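Local coordinates for putative hydrolase (Burkholderia cenocepacia, PDB 4X00), which is a putative aryl esterase of the alpha/beta hydrolase fold, probably hydrolysing ester bonds, though its natural substrate is not established, at residues M157-D161 with L162-L166. Residues are numbered along the deposited sequence; the frame is centred on the assembly and turned at random.
Sequences MIASD and LQTHL
This is an N-capped helix start: D161 caps helix 162-174 and T164 is its partner. One carboxylate oxygen, D161 OD2, takes two bonds from T164. The backbone donor T164 N lies 3.0 Å from D161 OD2, above the carboxylate plane. The hydroxyl T164 OG1 donates to D161 OD2 at 2.6 Å, on the anti side and closer to that plane. With CG anti to the backbone N (chi1 177°), the D161 carboxylate is brought to the amide and hydroxyl of T164. Its other oxygen, OD1, accepts from a water that accepts from Q163 N. The backbone bond H165 N to D161 O (2.9 Å) closes the turn.

H165 ties the preceding loop to the same turn. H165 ND1 donates to A159 O at 2.8 Å, nearly straight at 161°, in the ring plane and on a carbonyl lone pair. M157 O lies over the centre of one face of the H165 ring, 2.9 Å from its plane, too badly angled to bond to either ring nitrogen. A159 CB rests on T164 CG2 at 3.7 Å.

The far nitrogen, H165 NE2, is hydrogen-bonded to Q201 OE1, and the ring stacks with W198. Carbonyl acceptors at both nitrogens suggest that H165 is doubly protonated, probably positively charged. Both partners belong to helix 198-204, which I158 and L162 also touch. The contact's centre lies about 24 Å from the chain's centre. The loop links helix 151-156 to helix 162-174 in the helical insertion between strands 132-136 and 222-227, which probably forms the cap over the core.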
loop_
_atom_site.group_PDB
_atom_site.type_symbol
_atom_site.label_atom_id
_atom_site.label_comp_id
_atom_site.label_asym_id
_atom_site.label_seq_id
_atom_site.Cartn_x
_atom_site.Cartn_y
_atom_site.Cartn_z
ATOM N N MET A 157 3.506 -11.515 16.010
ATOM C CA MET A 157 4.259 -11.268 14.785
ATOM C C MET A 157 5.427 -10.299 15.035
ATOM O O MET A 157 6.274 -10.170 14.165
ATOM C CB MET A 157 3.357 -10.774 13.636
ATOM C CG MET A 157 2.835 -9.383 13.778
ATOM S SD MET A 157 1.773 -8.989 12.361
ATOM C CE MET A 157 1.207 -7.349 12.834
ATOM N N ILE A 158 5.501 -9.683 16.227
ATOM C CA ILE A 158 6.669 -8.855 16.573
ATOM C C ILE A 158 7.471 -9.445 17.737
ATOM O O ILE A 158 8.381 -8.792 18.270
ATOM C CB ILE A 158 6.277 -7.398 16.917
ATOM C CG1 ILE A 158 5.400 -7.312 18.164
ATOM C CG2 ILE A 158 5.609 -6.735 15.682
ATOM C CD1 ILE A 158 5.185 -5.881 18.623
ATOM N N ALA A 159 7.158 -10.673 18.130
ATOM C CA ALA A 159 7.836 -11.301 19.262
ATOM C C ALA A 159 9.318 -11.567 19.020
ATOM O O ALA A 159 9.779 -11.753 17.883
ATOM C CB ALA A 159 7.142 -12.611 19.615
ATOM N N SER A 160 10.086 -11.615 20.107
ATOM C CA SER A 160 11.503 -11.936 19.980
ATOM C C SER A 160 11.730 -13.428 19.709
ATOM O O SER A 160 12.681 -13.800 19.039
ATOM C CB SER A 160 12.262 -11.512 21.241
ATOM O OG SER A 160 11.757 -12.220 22.353
ATOM N N ASP A 161 10.844 -14.280 20.215
ATOM C CA ASP A 161 10.978 -15.718 19.979
ATOM C C ASP A 161 10.795 -16.049 18.513
ATOM O O ASP A 161 9.777 -15.678 17.927
ATOM C CB ASP A 161 9.944 -16.502 20.792
ATOM C CG ASP A 161 10.010 -17.971 20.517
ATOM O OD1 ASP A 161 11.056 -18.572 20.874
ATOM O OD2 ASP A 161 9.022 -18.539 19.972
ATOM N N LEU A 162 11.734 -16.765 17.919
ATOM C CA LEU A 162 11.721 -16.979 16.484
ATOM C C LEU A 162 10.484 -17.724 15.961
ATOM O O LEU A 162 9.832 -17.251 15.029
ATOM C CB LEU A 162 12.992 -17.718 16.042
ATOM C CG LEU A 162 13.069 -17.938 14.520
ATOM C CD1 LEU A 162 13.012 -16.606 13.763
ATOM C CD2 LEU A 162 14.363 -18.683 14.138
ATOM N N GLN A 163 10.143 -18.866 16.551
ATOM C CA GLN A 163 8.957 -19.562 16.081
ATOM C C GLN A 163 7.707 -18.713 16.251
ATOM O O GLN A 163 6.859 -18.662 15.345
ATOM C CB GLN A 163 8.760 -20.895 16.793
ATOM C CG GLN A 163 7.500 -21.583 16.256
ATOM C CD GLN A 163 7.336 -22.984 16.728
ATOM O OE1 GLN A 163 8.247 -23.575 17.323
ATOM N NE2 GLN A 163 6.156 -23.549 16.464
ATOM N N THR A 164 7.576 -18.042 17.383
ATOM C CA THR A 164 6.382 -17.234 17.637
ATOM C C THR A 164 6.268 -16.138 16.589
ATOM O O THR A 164 5.179 -15.864 16.070
ATOM C CB THR A 164 6.438 -16.596 19.023
ATOM O OG1 THR A 164 6.547 -17.619 20.016
ATOM C CG2 THR A 164 5.218 -15.761 19.325
ATOM N N HIS A 165 7.398 -15.497 16.284
ATOM C CA HIS A 165 7.422 -14.424 15.291
ATOM C C HIS A 165 6.982 -14.927 13.916
ATOM O O HIS A 165 6.162 -14.297 13.229
ATOM C CB HIS A 165 8.834 -13.853 15.222
ATOM C CG HIS A 165 8.917 -12.525 14.532
ATOM N ND1 HIS A 165 9.235 -11.360 15.207
ATOM C CD2 HIS A 165 8.776 -12.182 13.228
ATOM C CE1 HIS A 165 9.266 -10.352 14.343
ATOM N NE2 HIS A 165 8.993 -10.828 13.137
ATOM N N LEU A 166 7.555 -16.043 13.486
ATOM C CA LEU A 166 7.186 -16.595 12.179
ATOM C C LEU A 166 5.724 -17.077 12.171
ATOM O O LEU A 166 4.986 -16.819 11.204
ATOM C CB LEU A 166 8.139 -17.721 11.785
ATOM C CG LEU A 166 9.599 -17.260 11.650
ATOM C CD1 LEU A 166 10.448 -18.478 11.244
ATOM C CD2 LEU A 166 9.771 -16.134 10.600
HETATM O O HOH W 1 11.586 -20.307 18.738
#